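Local coordinates for DUF72 domain-containing protein (Thermotoga maritima, PDB 1VPQ), which is of unknown function but belongs to the DUF72 family, whose fold is that of the TIM barrels, at residues W65-F79 and R109-K121. Sequence-based numbering, arbitrary orientation.
Sequences WRSFVQMLRKTPPDF and RQIEPLIEEQRLK
Trp65 and Leu72, about two turns apart on helix 65-72, both pack on Leu114 of helix 101-116, joining two neighbouring outer helices of a TIM-barrel-like fold. The short helical segments run nearly parallel, 16° apart with axes 11.9 Å from each other, as expected of helices that follow neighbouring strands (52-55 and 80-84) of a parallel beta/alpha barrel.

The apolar part is built round a knob-into-hole contact. Trp65, its CG anti to the backbone N (chi1 169°), extends its six-membered ring among Gln110, Ile111, Pro113 and Leu114. CH2 lies 3.4 Å from Leu114 CD1 and 3.9 Å from Ile111 CG2, while CG of Pro113 meets the ring at its edge. Val69 CG2 sits over one indole face, near its margin, and limits how the ring can turn. The methyl ends of Leu72 and Leu114 meet head-on, their CD2 atoms a tight 3.4 Å apart, and Phe81 of strand 80-84 also touches Leu114.

The polar part belongs to Arg119, whose backbone N makes one of the two bonds of the Schellman motif closing helix 101-116. Its side chain turns at the second and third torsions and runs alongside Leu72 in the opposite direction, CD lying 3.7 Å from Leu72 CD2. At the guanidinium edge, in plane, NH2 gives Thr75 O a weak but fairly straight hydrogen bond (3.5 Å, 164°) and lies 2.6 Å from Pro76 O. A leucine in place of Arg119 would probably leave both carbonyls without their cationic mate. Thr75 OG1 separately ties the loop back to Met71 O, at 2.9 Å.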
loop_
_atom_site.group_PDB
_atom_site.type_symbol
_atom_site.label_atom_id
_atom_site.label_comp_id
_atom_site.label_asym_id
_atom_site.label_seq_id
_atom_site.Cartn_x
_atom_site.Cartn_y
_atom_site.Cartn_z
ATOM N N TRP A 65 -1.448 -9.027 -14.837
ATOM C CA TRP A 65 -0.727 -10.009 -14.024
ATOM C C TRP A 65 0.257 -10.791 -14.897
ATOM O O TRP A 65 1.423 -10.942 -14.538
ATOM C CB TRP A 65 -1.702 -10.953 -13.312
ATOM C CG TRP A 65 -1.043 -12.137 -12.676
ATOM C CD1 TRP A 65 -1.099 -13.430 -13.106
ATOM C CD2 TRP A 65 -0.222 -12.138 -11.503
ATOM N NE1 TRP A 65 -0.368 -14.240 -12.270
ATOM C CE2 TRP A 65 0.182 -13.473 -11.278
ATOM C CE3 TRP A 65 0.212 -11.141 -10.619
ATOM C CZ2 TRP A 65 1.001 -13.839 -10.205
ATOM C CZ3 TRP A 65 1.025 -11.508 -9.546
ATOM C CH2 TRP A 65 1.408 -12.848 -9.351
ATOM N N ARG A 66 -0.217 -11.256 -16.050
ATOM C CA ARG A 66 0.613 -11.998 -17.003
ATOM C C ARG A 66 1.838 -11.192 -17.426
ATOM O O ARG A 66 2.971 -11.664 -17.312
ATOM C CB ARG A 66 -0.202 -12.378 -18.243
ATOM N N SER A 67 1.598 -9.971 -17.897
ATOM C CA SER A 67 2.670 -9.087 -18.364
ATOM C C SER A 67 3.636 -8.690 -17.258
ATOM O O SER A 67 4.784 -8.362 -17.534
ATOM C CB SER A 67 2.098 -7.826 -19.014
ATOM O OG SER A 67 1.445 -8.143 -20.237
ATOM N N PHE A 68 3.172 -8.712 -16.013
ATOM C CA PHE A 68 4.048 -8.459 -14.871
ATOM C C PHE A 68 4.974 -9.647 -14.595
ATOM O O PHE A 68 6.175 -9.470 -14.406
ATOM C CB PHE A 68 3.235 -8.140 -13.618
ATOM C CG PHE A 68 4.084 -7.743 -12.443
ATOM C CD1 PHE A 68 4.697 -6.495 -12.407
ATOM C CD2 PHE A 68 4.290 -8.622 -11.385
ATOM C CE1 PHE A 68 5.493 -6.122 -11.330
ATOM C CE2 PHE A 68 5.081 -8.258 -10.298
ATOM C CZ PHE A 68 5.686 -7.006 -10.271
ATOM N N VAL A 69 4.405 -10.849 -14.579
ATOM C CA VAL A 69 5.154 -12.075 -14.284
ATOM C C VAL A 69 6.224 -12.393 -15.357
ATOM O O VAL A 69 7.298 -12.917 -15.037
ATOM C CB VAL A 69 4.184 -13.272 -14.075
ATOM C CG1 VAL A 69 4.935 -14.585 -13.925
ATOM C CG2 VAL A 69 3.329 -13.040 -12.843
ATOM N N GLN A 70 5.936 -12.073 -16.616
ATOM C CA GLN A 70 6.925 -12.206 -17.696
ATOM C C GLN A 70 8.022 -11.141 -17.581
ATOM O O GLN A 70 9.205 -11.420 -17.773
ATOM C CB GLN A 70 6.241 -12.096 -19.060
ATOM C CG GLN A 70 5.249 -13.220 -19.353
ATOM C CD GLN A 70 4.402 -12.955 -20.589
ATOM O OE1 GLN A 70 4.609 -11.971 -21.306
ATOM N NE2 GLN A 70 3.439 -13.834 -20.842
ATOM N N MET A 71 7.608 -9.920 -17.257
ATOM C CA MET A 71 8.512 -8.776 -17.096
ATOM C C MET A 71 9.371 -8.895 -15.826
ATOM O O MET A 71 10.386 -8.213 -15.682
ATOM C CB MET A 71 7.673 -7.495 -17.054
ATOM C CG MET A 71 8.403 -6.186 -17.316
ATOM S SD MET A 71 7.250 -4.840 -17.771
ATOM C CE MET A 71 6.001 -4.964 -16.485
ATOM N N LEU A 72 8.947 -9.770 -14.916
ATOM C CA LEU A 72 9.633 -10.015 -13.641
ATOM C C LEU A 72 10.917 -10.825 -13.834
ATOM O O LEU A 72 11.895 -10.644 -13.105
ATOM C CB LEU A 72 8.696 -10.765 -12.687
ATOM C CG LEU A 72 8.808 -10.484 -11.192
ATOM C CD1 LEU A 72 8.563 -9.011 -10.876
ATOM C CD2 LEU A 72 7.809 -11.365 -10.470
ATOM N N ARG A 73 10.891 -11.720 -14.821
ATOM C CA ARG A 73 12.060 -12.503 -15.237
ATOM C C ARG A 73 13.236 -11.631 -15.733
ATOM O O ARG A 73 14.371 -12.115 -15.831
ATOM C CB ARG A 73 11.639 -13.495 -16.333
ATOM C CG ARG A 73 12.735 -14.429 -16.821
ATOM N N LYS A 74 12.955 -10.362 -16.048
ATOM C CA LYS A 74 13.970 -9.394 -16.498
ATOM C C LYS A 74 14.258 -8.332 -15.432
ATOM O O LYS A 74 14.905 -7.323 -15.713
ATOM C CB LYS A 74 13.510 -8.705 -17.789
ATOM C CG LYS A 74 13.110 -9.660 -18.906
ATOM C CD LYS A 74 12.494 -8.920 -20.082
ATOM N N THR A 75 13.775 -8.574 -14.216
ATOM C CA THR A 75 13.935 -7.653 -13.089
ATOM C C THR A 75 14.952 -8.245 -12.120
ATOM O O THR A 75 14.926 -9.450 -11.873
ATOM C CB THR A 75 12.594 -7.465 -12.342
ATOM O OG1 THR A 75 11.556 -7.165 -13.281
ATOM C CG2 THR A 75 12.678 -6.341 -11.309
ATOM N N PRO A 76 15.853 -7.410 -11.562
ATOM C CA PRO A 76 16.887 -7.947 -10.672
ATOM C C PRO A 76 16.333 -8.563 -9.381
ATOM O O PRO A 76 15.243 -8.190 -8.952
ATOM C CB PRO A 76 17.738 -6.713 -10.343
ATOM C CG PRO A 76 16.816 -5.564 -10.527
ATOM C CD PRO A 76 15.991 -5.952 -11.717
ATOM N N PRO A 77 17.094 -9.487 -8.760
ATOM C CA PRO A 77 16.698 -10.175 -7.523
ATOM C C PRO A 77 16.247 -9.270 -6.370
ATOM O O PRO A 77 15.353 -9.645 -5.612
ATOM C CB PRO A 77 17.972 -10.923 -7.113
ATOM C CG PRO A 77 18.749 -11.082 -8.346
ATOM C CD PRO A 77 18.418 -9.934 -9.233
ATOM N N ASP A 78 16.868 -8.101 -6.235
ATOM C CA ASP A 78 16.565 -7.184 -5.127
ATOM C C ASP A 78 15.491 -6.150 -5.491
ATOM O O ASP A 78 15.588 -4.981 -5.119
ATOM C CB ASP A 78 17.847 -6.494 -4.612
ATOM C CG ASP A 78 18.439 -5.500 -5.612
ATOM O OD1 ASP A 78 18.312 -5.720 -6.838
ATOM O OD2 ASP A 78 19.039 -4.497 -5.166
ATOM N N PHE A 79 14.469 -6.580 -6.226
ATOM C CA PHE A 79 13.282 -5.760 -6.423
ATOM C C PHE A 79 12.079 -6.525 -5.901
ATOM O O PHE A 79 11.859 -7.679 -6.268
ATOM C CB PHE A 79 13.085 -5.379 -7.884
ATOM C CG PHE A 79 12.025 -4.337 -8.086
ATOM C CD1 PHE A 79 12.259 -3.013 -7.735
ATOM C CD2 PHE A 79 10.787 -4.679 -8.613
ATOM C CE1 PHE A 79 11.277 -2.046 -7.912
ATOM C CE2 PHE A 79 9.802 -3.719 -8.797
ATOM C CZ PHE A 79 10.051 -2.397 -8.447
ATOM N N ARG A 109 -3.005 -18.917 -4.802
ATOM C CA ARG A 109 -2.505 -19.660 -5.953
ATOM C C ARG A 109 -1.883 -18.715 -6.982
ATOM O O ARG A 109 -0.759 -18.943 -7.426
ATOM C CB ARG A 109 -3.630 -20.484 -6.586
ATOM N N GLN A 110 -2.599 -17.648 -7.343
ATOM C CA GLN A 110 -2.073 -16.676 -8.311
ATOM C C GLN A 110 -0.684 -16.226 -7.876
ATOM O O GLN A 110 0.265 -16.331 -8.637
ATOM C CB GLN A 110 -2.943 -15.416 -8.459
ATOM C CG GLN A 110 -4.443 -15.591 -8.368
ATOM C CD GLN A 110 -4.987 -16.537 -9.392
ATOM O OE1 GLN A 110 -4.727 -16.392 -10.585
ATOM N NE2 GLN A 110 -5.761 -17.514 -8.939
ATOM N N ILE A 111 -0.580 -15.741 -6.641
ATOM C CA ILE A 111 0.657 -15.118 -6.146
ATOM C C ILE A 111 1.613 -16.082 -5.430
ATOM O O ILE A 111 2.639 -15.646 -4.905
ATOM C CB ILE A 111 0.352 -13.930 -5.196
ATOM C CG1 ILE A 111 -0.305 -14.418 -3.899
ATOM C CG2 ILE A 111 -0.521 -12.896 -5.912
ATOM C CD1 ILE A 111 -0.275 -13.408 -2.795
ATOM N N GLU A 112 1.270 -17.374 -5.398
ATOM C CA GLU A 112 2.150 -18.418 -4.828
ATOM C C GLU A 112 3.556 -18.419 -5.449
ATOM O O GLU A 112 4.544 -18.532 -4.717
ATOM C CB GLU A 112 1.511 -19.811 -4.958
ATOM C CG GLU A 112 2.324 -20.956 -4.328
ATOM C CD GLU A 112 2.561 -20.792 -2.827
ATOM O OE1 GLU A 112 1.732 -20.153 -2.142
ATOM O OE2 GLU A 112 3.582 -21.317 -2.328
ATOM N N PRO A 113 3.651 -18.305 -6.793
ATOM C CA PRO A 113 4.933 -18.100 -7.466
ATOM C C PRO A 113 5.885 -17.159 -6.733
ATOM O O PRO A 113 7.005 -17.534 -6.376
ATOM C CB PRO A 113 4.523 -17.442 -8.809
ATOM C CG PRO A 113 3.022 -17.372 -8.810
ATOM C CD PRO A 113 2.572 -18.373 -7.793
ATOM N N LEU A 114 5.410 -15.947 -6.495
ATOM C CA LEU A 114 6.286 -14.835 -6.174
ATOM C C LEU A 114 6.654 -14.785 -4.705
ATOM O O LEU A 114 7.659 -14.183 -4.341
ATOM C CB LEU A 114 5.651 -13.534 -6.665
ATOM C CG LEU A 114 5.281 -13.658 -8.155
ATOM C CD1 LEU A 114 4.686 -12.388 -8.725
ATOM C CD2 LEU A 114 6.494 -14.081 -8.992
ATOM N N ILE A 115 5.859 -15.439 -3.868
ATOM C CA ILE A 115 6.238 -15.658 -2.482
ATOM C C ILE A 115 7.393 -16.661 -2.449
ATOM O O ILE A 115 8.383 -16.442 -1.752
ATOM C CB ILE A 115 5.045 -16.154 -1.625
ATOM C CG1 ILE A 115 3.941 -15.095 -1.603
ATOM C CG2 ILE A 115 5.491 -16.456 -0.190
ATOM C CD1 ILE A 115 2.673 -15.516 -0.898
ATOM N N GLU A 116 7.274 -17.741 -3.224
ATOM C CA GLU A 116 8.334 -18.757 -3.320
ATOM C C GLU A 116 9.642 -18.177 -3.871
ATOM O O GLU A 116 10.733 -18.602 -3.482
ATOM C CB GLU A 116 7.889 -19.930 -4.203
ATOM C CG GLU A 116 6.706 -20.727 -3.658
ATOM C CD GLU A 116 7.073 -21.591 -2.458
ATOM O OE1 GLU A 116 7.855 -22.567 -2.625
ATOM O OE2 GLU A 116 6.564 -21.292 -1.350
ATOM N N GLU A 117 9.518 -17.203 -4.772
ATOM C CA GLU A 117 10.673 -16.502 -5.342
ATOM C C GLU A 117 11.111 -15.315 -4.492
ATOM O O GLU A 117 12.014 -14.579 -4.874
ATOM C CB GLU A 117 10.360 -16.046 -6.765
ATOM C CG GLU A 117 10.153 -17.213 -7.705
ATOM C CD GLU A 117 9.707 -16.816 -9.083
ATOM O OE1 GLU A 117 9.642 -15.604 -9.376
ATOM O OE2 GLU A 117 9.424 -17.733 -9.880
ATOM N N GLN A 118 10.459 -15.136 -3.346
ATOM C CA GLN A 118 10.842 -14.134 -2.354
ATOM C C GLN A 118 10.766 -12.705 -2.886
ATOM O O GLN A 118 11.569 -11.848 -2.518
ATOM C CB GLN A 118 12.239 -14.444 -1.821
ATOM C CG GLN A 118 12.424 -15.900 -1.473
ATOM C CD GLN A 118 13.523 -16.121 -0.468
ATOM O OE1 GLN A 118 13.275 -16.624 0.626
ATOM N NE2 GLN A 118 14.748 -15.731 -0.823
ATOM N N ARG A 119 9.788 -12.459 -3.748
ATOM C CA ARG A 119 9.576 -11.141 -4.335
ATOM C C ARG A 119 8.452 -10.421 -3.601
ATOM O O ARG A 119 8.425 -9.194 -3.555
ATOM C CB ARG A 119 9.249 -11.265 -5.825
ATOM C CG ARG A 119 10.025 -12.379 -6.525
ATOM C CD ARG A 119 10.456 -12.023 -7.934
ATOM N NE ARG A 119 11.494 -10.985 -7.951
ATOM C CZ ARG A 119 12.334 -10.758 -8.960
ATOM N NH1 ARG A 119 12.304 -11.489 -10.067
ATOM N NH2 ARG A 119 13.220 -9.786 -8.856
ATOM N N LEU A 120 7.532 -11.196 -3.025
ATOM C CA LEU A 120 6.393 -10.656 -2.295
ATOM C C LEU A 120 6.718 -10.467 -0.823
ATOM O O LEU A 120 7.005 -11.431 -0.117
ATOM C CB LEU A 120 5.183 -11.580 -2.436
ATOM C CG LEU A 120 3.910 -11.115 -1.715
ATOM C CD1 LEU A 120 3.573 -9.678 -2.056
ATOM C CD2 LEU A 120 2.731 -12.010 -2.047
ATOM N N LYS A 121 6.653 -9.216 -0.371
ATOM C CA LYS A 121 6.983 -8.853 1.010
ATOM C C LYS A 121 5.754 -8.783 1.925
ATOM O O LYS A 121 5.865 -9.025 3.131
ATOM C CB LYS A 121 7.711 -7.499 1.039
ATOM C CG LYS A 121 9.125 -7.514 0.459
ATOM C CD LYS A 121 10.122 -8.176 1.384
ATOM C CE LYS A 121 11.519 -7.604 1.212
ATOM N NZ LYS A 121 12.525 -8.355 2.007
#